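Local coordinates for protein adhesin (PDB 6VT2) that binds sialylated glycans through tandem Siglec-like modules and so probably helps the streptococcus adhere to host glycoproteins, at residues Asp201-Phe207 against Leu226-Ser232; Lys234-Phe240 against Lys300-Ala306; Asn261-Ile265 against Pro276-Thr280. One frame throughout, in Å; residues are numbered along the deposited sequence.

Contact 1: residues Asp201-Phe207 against Leu226-Ser232; sequences DRVAPVF and LHFYDNS. With CA (calcium ion), chain J.
D201 and D230 grip one calcium ion from opposite directions, each with both carboxylate oxygens. N231 OD1 and the backbone V203 O, 2.2 Å from the calcium, add two more ligands, and D305 completes the site. D201 reaches the ion with CG anti to its N (chi1 -164°), and OD1 also accepts from V203 N, an Asx turn. D230 forms a second Asx turn. Its OD2 takes S232 N from above the carboxylate plane and S232 OG, at 2.6 Å, on the anti lone pair. N231 CG sits between its own N and carbonyl carbon (chi1 66°), which folds OD1 back onto the metal.

Past the site the segments pair as antiparallel strands. V206 N bonds Y229 O at 2.8 Å, and Y229 N returns to V206 O. On one side of this sheet V206 CB lies over a face of the Y229 ring, a CH-pi contact 3.9 Å from the centroid. On the other, the F207 and F228 rings are nearly parallel (24°) but slid apart, barely overlapping; F207 CZ also meets L226 CD2. Three aspartates share one metal, so the calcium probably offsets their repulsion and fixes the loops where the strands begin and end.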
loop_
_atom_site.group_PDB
_atom_site.type_symbol
_atom_site.label_atom_id
_atom_site.label_comp_id
_atom_site.label_asym_id
_atom_site.label_seq_id
_atom_site.Cartn_x
_atom_site.Cartn_y
_atom_site.Cartn_z
ATOM N N ASP A 201 -5.943 -20.831 3.345
ATOM C CA ASP A 201 -6.020 -20.409 1.948
ATOM C C ASP A 201 -6.630 -21.557 1.182
ATOM O O ASP A 201 -6.015 -22.619 1.079
ATOM C CB ASP A 201 -4.666 -20.044 1.368
ATOM C CG ASP A 201 -4.766 -19.250 0.059
ATOM O OD1 ASP A 201 -5.790 -19.355 -0.637
ATOM O OD2 ASP A 201 -3.796 -18.499 -0.174
ATOM N N ARG A 202 -7.807 -21.321 0.642
ATOM C CA ARG A 202 -8.543 -22.290 -0.147
ATOM C C ARG A 202 -8.845 -21.818 -1.554
ATOM O O ARG A 202 -9.652 -22.446 -2.258
ATOM C CB ARG A 202 -9.871 -22.634 0.538
ATOM C CG ARG A 202 -9.714 -23.129 1.931
ATOM C CD ARG A 202 -11.116 -23.400 2.549
ATOM N NE ARG A 202 -11.875 -22.167 2.736
ATOM C CZ ARG A 202 -13.017 -21.863 2.117
ATOM N NH1 ARG A 202 -13.560 -22.688 1.222
ATOM N NH2 ARG A 202 -13.608 -20.711 2.374
ATOM N N VAL A 203 -8.247 -20.728 -1.985
ATOM C CA VAL A 203 -8.545 -20.141 -3.285
ATOM C C VAL A 203 -7.242 -19.995 -4.041
ATOM O O VAL A 203 -6.316 -19.343 -3.555
ATOM C CB VAL A 203 -9.235 -18.784 -3.124
ATOM C CG1 VAL A 203 -9.688 -18.315 -4.522
ATOM C CG2 VAL A 203 -10.438 -18.929 -2.204
ATOM N N ALA A 204 -7.175 -20.594 -5.224
ATOM C CA ALA A 204 -6.020 -20.420 -6.073
ATOM C C ALA A 204 -5.970 -19.021 -6.676
ATOM O O ALA A 204 -6.962 -18.297 -6.713
ATOM C CB ALA A 204 -6.024 -21.434 -7.208
ATOM N N PRO A 205 -4.793 -18.601 -7.137
ATOM C CA PRO A 205 -4.699 -17.300 -7.806
ATOM C C PRO A 205 -5.613 -17.217 -9.020
ATOM O O PRO A 205 -5.977 -18.227 -9.624
ATOM C CB PRO A 205 -3.240 -17.234 -8.242
ATOM C CG PRO A 205 -2.484 -18.132 -7.282
ATOM C CD PRO A 205 -3.472 -19.220 -6.970
ATOM N N VAL A 206 -5.913 -15.976 -9.382
ATOM C CA VAL A 206 -6.813 -15.634 -10.455
ATOM C C VAL A 206 -5.998 -14.947 -11.548
ATOM O O VAL A 206 -5.226 -14.013 -11.269
ATOM C CB VAL A 206 -7.934 -14.704 -9.987
ATOM C CG1 VAL A 206 -8.753 -14.243 -11.192
ATOM C CG2 VAL A 206 -8.795 -15.387 -8.977
ATOM N N PHE A 207 -6.223 -15.382 -12.795
ATOM C CA PHE A 207 -5.658 -14.762 -14.007
ATOM C C PHE A 207 -6.712 -13.807 -14.521
ATOM O O PHE A 207 -7.741 -14.224 -15.081
ATOM C CB PHE A 207 -5.258 -15.819 -15.026
ATOM C CG PHE A 207 -4.801 -15.256 -16.347
ATOM C CD1 PHE A 207 -4.047 -14.114 -16.410
ATOM C CD2 PHE A 207 -5.129 -15.909 -17.511
ATOM C CE1 PHE A 207 -3.620 -13.634 -17.614
ATOM C CE2 PHE A 207 -4.727 -15.393 -18.751
ATOM C CZ PHE A 207 -3.975 -14.283 -18.786
ATOM N N LEU A 226 -0.276 -9.012 -18.617
ATOM C CA LEU A 226 -1.155 -10.048 -18.078
ATOM C C LEU A 226 -1.247 -9.783 -16.580
ATOM O O LEU A 226 -0.237 -9.575 -16.011
ATOM C CB LEU A 226 -0.532 -11.409 -18.308
ATOM C CG LEU A 226 -0.820 -12.005 -19.667
ATOM C CD1 LEU A 226 -0.142 -11.197 -20.756
ATOM C CD2 LEU A 226 -0.346 -13.428 -19.694
ATOM N N HIS A 227 -2.432 -9.957 -16.004
ATOM C CA HIS A 227 -2.472 -9.499 -14.556
ATOM C C HIS A 227 -3.004 -10.698 -13.763
ATOM O O HIS A 227 -3.851 -11.355 -14.246
ATOM C CB HIS A 227 -3.405 -8.287 -14.430
ATOM C CG HIS A 227 -3.038 -7.083 -15.231
ATOM N ND1 HIS A 227 -3.158 -7.027 -16.577
ATOM C CD2 HIS A 227 -2.629 -5.873 -14.895
ATOM C CE1 HIS A 227 -2.797 -5.861 -17.022
ATOM N NE2 HIS A 227 -2.459 -5.145 -16.010
ATOM N N PHE A 228 -2.489 -10.890 -12.566
ATOM C CA PHE A 228 -2.839 -11.985 -11.665
ATOM C C PHE A 228 -3.038 -11.420 -10.270
ATOM O O PHE A 228 -2.360 -10.483 -9.880
ATOM C CB PHE A 228 -1.754 -13.017 -11.601
ATOM C CG PHE A 228 -1.316 -13.565 -12.943
ATOM C CD1 PHE A 228 -0.389 -12.900 -13.715
ATOM C CD2 PHE A 228 -1.820 -14.757 -13.405
ATOM C CE1 PHE A 228 0.048 -13.432 -14.930
ATOM C CE2 PHE A 228 -1.442 -15.245 -14.617
ATOM C CZ PHE A 228 -0.526 -14.612 -15.386
ATOM N N TYR A 229 -3.934 -12.023 -9.494
ATOM C CA TYR A 229 -3.999 -11.689 -8.080
ATOM C C TYR A 229 -4.371 -12.937 -7.305
ATOM O O TYR A 229 -4.727 -13.971 -7.852
ATOM C CB TYR A 229 -5.003 -10.579 -7.800
ATOM C CG TYR A 229 -6.430 -10.949 -7.981
ATOM C CD1 TYR A 229 -7.164 -11.463 -6.924
ATOM C CD2 TYR A 229 -7.075 -10.741 -9.203
ATOM C CE1 TYR A 229 -8.505 -11.746 -7.099
ATOM C CE2 TYR A 229 -8.390 -11.034 -9.375
ATOM C CZ TYR A 229 -9.100 -11.537 -8.330
ATOM O OH TYR A 229 -10.423 -11.854 -8.545
ATOM N N ASP A 230 -4.170 -12.863 -6.028
ATOM C CA ASP A 230 -4.576 -13.979 -5.160
ATOM C C ASP A 230 -5.303 -13.371 -3.971
ATOM O O ASP A 230 -4.941 -12.289 -3.579
ATOM C CB ASP A 230 -3.367 -14.802 -4.735
ATOM C CG ASP A 230 -3.727 -16.074 -4.019
ATOM O OD1 ASP A 230 -4.394 -16.833 -4.576
ATOM O OD2 ASP A 230 -3.358 -16.141 -2.872
ATOM N N ASN A 231 -6.160 -14.134 -3.300
ATOM C CA ASN A 231 -6.859 -13.680 -2.073
ATOM C C ASN A 231 -5.848 -13.397 -0.937
ATOM O O ASN A 231 -6.106 -12.558 -0.153
ATOM C CB ASN A 231 -7.919 -14.692 -1.636
ATOM C CG ASN A 231 -7.336 -16.002 -1.196
ATOM O OD1 ASN A 231 -6.337 -16.375 -1.681
ATOM N ND2 ASN A 231 -7.927 -16.674 -0.238
ATOM N N SER A 232 -4.678 -14.036 -0.922
ATOM C CA SER A 232 -3.619 -13.766 0.077
ATOM C C SER A 232 -2.859 -12.481 -0.255
ATOM O O SER A 232 -2.089 -12.052 0.554
ATOM C CB SER A 232 -2.643 -14.860 0.152
ATOM O OG SER A 232 -1.925 -14.927 -1.059
HETATM CA CA CA J . -4.826 -18.075 -2.434
HETATM O O HOH W 1 -7.332 -15.867 -5.270
#

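Contact 2: residues Lys234-Phe240 against Lys300-Ala306. With CA (calcium ion), chain J.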
loop_
_atom_site.group_PDB
_atom_site.type_symbol
_atom_site.label_atom_id
_atom_site.label_comp_id
_atom_site.label_asym_id
_atom_site.label_seq_id
_atom_site.Cartn_x
_atom_site.Cartn_y
_atom_site.Cartn_z
ATOM N N LYS A 234 -0.510 -12.540 -2.497
ATOM C CA LYS A 234 0.828 -12.973 -2.852
ATOM C C LYS A 234 0.771 -14.122 -3.845
ATOM O O LYS A 234 0.082 -15.124 -3.617
ATOM C CB LYS A 234 1.599 -13.382 -1.601
ATOM C CG LYS A 234 2.882 -14.078 -1.844
ATOM C CD LYS A 234 3.885 -13.199 -2.617
ATOM C CE LYS A 234 5.218 -13.903 -2.716
ATOM N NZ LYS A 234 6.105 -13.292 -3.721
ATOM N N ILE A 235 1.485 -13.962 -4.947
ATOM C CA ILE A 235 1.759 -15.044 -5.880
ATOM C C ILE A 235 3.245 -15.301 -5.890
ATOM O O ILE A 235 4.060 -14.366 -5.912
ATOM C CB ILE A 235 1.216 -14.684 -7.280
ATOM C CG1 ILE A 235 -0.317 -14.683 -7.194
ATOM C CG2 ILE A 235 1.782 -15.556 -8.334
ATOM C CD1 ILE A 235 -0.939 -14.140 -8.483
ATOM N N THR A 236 3.581 -16.585 -5.873
ATOM C CA THR A 236 4.959 -17.033 -5.860
ATOM C C THR A 236 5.429 -17.522 -7.208
ATOM O O THR A 236 6.639 -17.542 -7.436
ATOM C CB THR A 236 5.182 -18.151 -4.845
ATOM O OG1 THR A 236 4.417 -19.320 -5.168
ATOM C CG2 THR A 236 4.784 -17.632 -3.468
ATOM N N ASN A 237 4.535 -17.918 -8.119
ATOM C CA ASN A 237 4.999 -18.453 -9.383
ATOM C C ASN A 237 3.928 -18.237 -10.414
ATOM O O ASN A 237 2.757 -18.450 -10.106
ATOM C CB ASN A 237 5.307 -19.937 -9.269
ATOM C CG ASN A 237 5.686 -20.544 -10.586
ATOM O OD1 ASN A 237 4.839 -21.079 -11.304
ATOM N ND2 ASN A 237 6.952 -20.444 -10.927
ATOM N N VAL A 238 4.351 -17.893 -11.642
ATOM C CA VAL A 238 3.518 -17.868 -12.838
ATOM C C VAL A 238 4.158 -18.805 -13.836
ATOM O O VAL A 238 5.364 -18.698 -14.117
ATOM C CB VAL A 238 3.378 -16.448 -13.391
ATOM C CG1 VAL A 238 2.650 -16.465 -14.716
ATOM C CG2 VAL A 238 2.734 -15.565 -12.378
ATOM N N ASN A 239 3.376 -19.753 -14.321
ATOM C CA ASN A 239 3.907 -20.859 -15.096
ATOM C C ASN A 239 3.163 -20.963 -16.413
ATOM O O ASN A 239 1.978 -21.298 -16.445
ATOM C CB ASN A 239 3.745 -22.161 -14.331
ATOM C CG ASN A 239 4.366 -23.335 -15.038
ATOM O OD1 ASN A 239 5.038 -23.181 -16.062
ATOM N ND2 ASN A 239 4.181 -24.542 -14.466
ATOM N N PHE A 240 3.869 -20.662 -17.499
ATOM C CA PHE A 240 3.343 -20.751 -18.860
ATOM C C PHE A 240 3.632 -22.090 -19.493
ATOM O O PHE A 240 3.222 -22.327 -20.621
ATOM C CB PHE A 240 3.941 -19.638 -19.746
ATOM C CG PHE A 240 3.553 -18.279 -19.335
ATOM C CD1 PHE A 240 2.414 -17.710 -19.819
ATOM C CD2 PHE A 240 4.331 -17.566 -18.439
ATOM C CE1 PHE A 240 2.038 -16.499 -19.488
ATOM C CE2 PHE A 240 3.977 -16.340 -18.022
ATOM C CZ PHE A 240 2.818 -15.749 -18.543
ATOM N N LYS A 300 -1.418 -21.345 -22.207
ATOM C CA LYS A 300 -2.037 -21.761 -20.963
ATOM C C LYS A 300 -1.105 -21.286 -19.867
ATOM O O LYS A 300 0.102 -21.568 -19.886
ATOM C CB LYS A 300 -2.221 -23.295 -20.945
ATOM C CG LYS A 300 -3.184 -23.786 -22.054
ATOM C CD LYS A 300 -3.822 -25.113 -21.724
ATOM C CE LYS A 300 -2.817 -26.265 -21.724
ATOM N NZ LYS A 300 -3.345 -27.468 -20.992
ATOM N N VAL A 301 -1.663 -20.615 -18.890
ATOM C CA VAL A 301 -0.893 -20.073 -17.783
ATOM C C VAL A 301 -1.530 -20.554 -16.484
ATOM O O VAL A 301 -2.753 -20.655 -16.371
ATOM C CB VAL A 301 -0.792 -18.535 -17.866
ATOM C CG1 VAL A 301 -2.147 -17.875 -17.724
ATOM C CG2 VAL A 301 0.197 -18.073 -16.885
ATOM N N ARG A 302 -0.699 -20.832 -15.527
ATOM C CA ARG A 302 -1.090 -21.137 -14.159
ATOM C C ARG A 302 -0.322 -20.230 -13.194
ATOM O O ARG A 302 0.774 -19.744 -13.503
ATOM C CB ARG A 302 -0.738 -22.567 -13.800
ATOM C CG ARG A 302 -1.386 -23.619 -14.606
ATOM C CD ARG A 302 -0.795 -25.005 -14.262
ATOM N NE ARG A 302 -1.418 -26.060 -15.061
ATOM C CZ ARG A 302 -2.487 -26.752 -14.657
ATOM N NH1 ARG A 302 -3.034 -26.503 -13.457
ATOM N NH2 ARG A 302 -2.979 -27.680 -15.419
ATOM N N ALA A 303 -0.879 -19.971 -12.027
ATOM C CA ALA A 303 -0.201 -19.166 -11.017
ATOM C C ALA A 303 -0.388 -19.892 -9.690
ATOM O O ALA A 303 -1.412 -20.530 -9.458
ATOM C CB ALA A 303 -0.707 -17.738 -10.949
ATOM N N THR A 304 0.635 -19.815 -8.855
ATOM C CA THR A 304 0.646 -20.488 -7.571
ATOM C C THR A 304 0.846 -19.470 -6.463
ATOM O O THR A 304 1.626 -18.529 -6.611
ATOM C CB THR A 304 1.777 -21.505 -7.555
ATOM O OG1 THR A 304 1.596 -22.469 -8.565
ATOM C CG2 THR A 304 1.797 -22.274 -6.196
ATOM N N ASP A 305 0.108 -19.625 -5.358
ATOM C CA ASP A 305 0.264 -18.733 -4.216
ATOM C C ASP A 305 1.258 -19.354 -3.234
ATOM O O ASP A 305 1.790 -20.441 -3.459
ATOM C CB ASP A 305 -1.105 -18.392 -3.609
ATOM C CG ASP A 305 -1.824 -19.589 -2.977
ATOM O OD1 ASP A 305 -1.138 -20.545 -2.561
ATOM O OD2 ASP A 305 -3.049 -19.532 -2.985
ATOM N N ALA A 306 1.529 -18.636 -2.139
ATOM C CA ALA A 306 2.591 -19.075 -1.239
ATOM C C ALA A 306 2.182 -20.299 -0.439
ATOM O O ALA A 306 3.059 -20.984 0.106
ATOM C CB ALA A 306 2.975 -17.958 -0.304
HETATM CA CA CA J . -4.826 -18.075 -2.434
HETATM O O HOH W 2 0.208 -16.674 -0.725
HETATM O O HOH W 3 4.243 -21.617 -3.181
HETATM O O HOH W 4 2.099 -21.801 -11.148
HETATM O O HOH W 5 1.043 -23.415 -18.057
HETATM O O HOH W 6 1.584 -21.618 -22.705
#
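The F240 ring carries V301 CG2 over one face, a CH-pi contact 3.8 Å from the ring centroid and offset toward the rim. The two side chains lie alongside and point the same way. V301 CG2 is anti to its own N, while CG1 sits between N and the carbonyl carbon (chi1 64°). This places CG2 between two neighbours: V301 CG2 also meets V238 CG1 at 3.6 Å. A303 CB stands on the same side of the sheet as V238, and F228 of the facing sheet packs on both V238 and V301.

Strands 235-239 and 300-305 run antiparallel, at 172°, with 235-239 at the margin of a four-stranded sheet. This is one of the two sheets of the Siglec-like beta sandwich. N239 N to R302 O, at 2.7 Å, and R302 N to N239 O make one hydrogen-bonded pair; N237 and T304 make the next. At T304 the ladder has a classic beta bulge. T236 and N237 both face this residue, and T304 O takes T236 N at 2.9 Å and, weakly, N237 N.

T236 CG2 is turned anti to its carbonyl carbon and packs on A306 CA at 3.4 Å. Beside it, water 3 touches T236 OG1 and donates to D305 O. On the side of N237 and T304, water 4 joins N237 OD1 to T304 OG1, which also bonds T310. D305 points away from 234-240 overall, although D305 CB touches K234 O at 3.5 Å. Its OD2 binds the calcium at 2.4 Å, while OD1 accepts from L309 N. At the other end K300, a residue of the glycan pocket, touches the bound galactose and forms a salt bridge with D243.

Contact 3: residues Asn261-Ile265 against Pro276-Thr280; sequences NTPNI and PLVTT
T262 OG1 and T279 OG1 meet at 2.8 Å in a hydrogen bond whose donor may be either hydroxyl. The bond lies where strand 259-261, at the margin of a four-stranded antiparallel sheet of the Siglec-like sandwich, gives way to a type I beta turn from T262 to I265. N261 and T280 form the last hydrogen-bonded pair before the turn. N261 N reaches T280 O at 2.8 Å, and T280 N returns to N261 O; both donors lie in the carbonyl planes.

The two threonines share one conformation. Each has OG1 anti to the carbonyl carbon (chi1 -53° in T262, -62° in T279), and their side chains meet at a slant. T262 CG2 points on to L277, whose CD1 it touches at 3.6 Å; these side chains cross at about a right angle. L277 extends with CG anti to its N (chi1 -177°), which brings both its methyls to the turn. CD1 lies against the carbonyl carbon C of N264, and CD2 against I265 CD1 at 3.8 Å. On its sheet's inner side L277 also packs on I235 and V238.

Beyond N261 the backbone ladder stops. I265 N closes the turn on T262 O at 3.3 Å. Water 7 bridges the separated segments: it accepts from N264 N and donates to V278 O, 2.8 Å away.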
loop_
_atom_site.group_PDB
_atom_site.type_symbol
_atom_site.label_atom_id
_atom_site.label_comp_id
_atom_site.label_asym_id
_atom_site.label_seq_id
_atom_site.Cartn_x
_atom_site.Cartn_y
_atom_site.Cartn_z
ATOM N N ASN A 261 8.455 -11.036 -18.706
ATOM C CA ASN A 261 9.041 -10.455 -17.469
ATOM C C ASN A 261 7.935 -10.165 -16.384
ATOM O O ASN A 261 6.788 -9.593 -16.587
ATOM C CB ASN A 261 9.781 -9.161 -17.776
ATOM C CG ASN A 261 10.503 -8.631 -16.555
ATOM O OD1 ASN A 261 10.149 -7.587 -16.052
ATOM N ND2 ASN A 261 11.510 -9.339 -16.067
ATOM N N THR A 262 8.131 -10.733 -15.196
ATOM C CA THR A 262 7.156 -10.577 -14.105
ATOM C C THR A 262 7.957 -10.071 -12.979
ATOM O O THR A 262 8.421 -10.726 -12.121
ATOM C CB THR A 262 6.572 -11.892 -13.638
ATOM O OG1 THR A 262 6.107 -12.471 -14.835
ATOM C CG2 THR A 262 5.497 -11.705 -12.602
ATOM N N PRO A 263 8.376 -8.673 -12.938
ATOM C CA PRO A 263 9.454 -8.175 -12.058
ATOM C C PRO A 263 9.120 -8.236 -10.575
ATOM O O PRO A 263 10.051 -8.254 -9.754
ATOM C CB PRO A 263 9.648 -6.726 -12.521
ATOM C CG PRO A 263 8.353 -6.384 -13.224
ATOM C CD PRO A 263 7.834 -7.631 -13.841
ATOM N N ASN A 264 7.846 -8.280 -10.197
ATOM C CA ASN A 264 7.498 -8.296 -8.773
ATOM C C ASN A 264 7.207 -9.694 -8.214
ATOM O O ASN A 264 6.672 -9.825 -7.099
ATOM C CB ASN A 264 6.300 -7.385 -8.541
ATOM C CG ASN A 264 6.633 -5.926 -8.751
ATOM O OD1 ASN A 264 7.769 -5.587 -9.059
ATOM N ND2 ASN A 264 5.642 -5.066 -8.605
ATOM N N ILE A 265 7.591 -10.733 -8.934
ATOM C CA ILE A 265 7.225 -12.094 -8.569
ATOM C C ILE A 265 7.698 -12.492 -7.182
ATOM O O ILE A 265 7.009 -13.251 -6.495
ATOM C CB ILE A 265 7.745 -13.057 -9.654
ATOM C CG1 ILE A 265 7.241 -14.451 -9.387
ATOM C CG2 ILE A 265 9.261 -13.059 -9.733
ATOM C CD1 ILE A 265 5.772 -14.618 -9.483
ATOM N N PRO A 276 -2.438 -5.810 -9.003
ATOM C CA PRO A 276 -2.126 -7.180 -9.383
ATOM C C PRO A 276 -0.676 -7.362 -9.792
ATOM O O PRO A 276 0.058 -6.420 -10.127
ATOM C CB PRO A 276 -3.034 -7.431 -10.574
ATOM C CG PRO A 276 -3.200 -6.036 -11.194
ATOM C CD PRO A 276 -3.263 -5.127 -10.008
ATOM N N LEU A 277 -0.278 -8.622 -9.774
ATOM C CA LEU A 277 0.985 -8.998 -10.360
ATOM C C LEU A 277 0.884 -8.900 -11.877
ATOM O O LEU A 277 -0.071 -9.398 -12.480
ATOM C CB LEU A 277 1.300 -10.409 -9.969
ATOM C CG LEU A 277 2.633 -10.983 -10.414
ATOM C CD1 LEU A 277 3.756 -10.242 -9.763
ATOM C CD2 LEU A 277 2.700 -12.451 -10.126
ATOM N N VAL A 278 1.915 -8.371 -12.504
ATOM C CA VAL A 278 1.849 -8.084 -13.936
ATOM C C VAL A 278 2.992 -8.827 -14.586
ATOM O O VAL A 278 4.154 -8.627 -14.217
ATOM C CB VAL A 278 1.960 -6.587 -14.236
ATOM C CG1 VAL A 278 1.935 -6.308 -15.759
ATOM C CG2 VAL A 278 0.823 -5.797 -13.588
ATOM N N THR A 279 2.668 -9.649 -15.576
ATOM C CA THR A 279 3.636 -10.298 -16.457
ATOM C C THR A 279 3.540 -9.540 -17.788
ATOM O O THR A 279 2.436 -9.355 -18.314
ATOM C CB THR A 279 3.339 -11.771 -16.694
ATOM O OG1 THR A 279 3.399 -12.524 -15.452
ATOM C CG2 THR A 279 4.340 -12.343 -17.677
ATOM N N THR A 280 4.662 -9.059 -18.295
ATOM C CA THR A 280 4.702 -8.383 -19.592
ATOM C C THR A 280 5.373 -9.298 -20.584
ATOM O O THR A 280 6.436 -9.855 -20.309
ATOM C CB THR A 280 5.450 -7.087 -19.501
ATOM O OG1 THR A 280 4.736 -6.214 -18.609
ATOM C CG2 THR A 280 5.493 -6.377 -20.837
HETATM O O HOH W 7 5.464 -7.927 -11.816
HETATM O O HOH W 8 2.867 -6.502 -8.157
#

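All three contacts lie in the second Siglec-like module. Contacts 1 and 3 belong to one four-stranded antiparallel sheet, where strands 222-229 and 277-283 are neighbours: L226 N lies 2.7 Å from T279 O. Contact 2 belongs to the other sheet. I235 and V238 pack on F228 and L277 across the sandwich, and V301 on F228. The centres of contacts 1 and 2 are about 8 Å apart. Contact 3 is centred about 10 Å from contact 2. Along the chain contact 1 closes first, and contact 3 is nested within the loop that contact 2 closes. The calcium joins both sheets at one end, while K300, on the same strand as the calcium ligand D305, touches the glycan at the other end of contact 2.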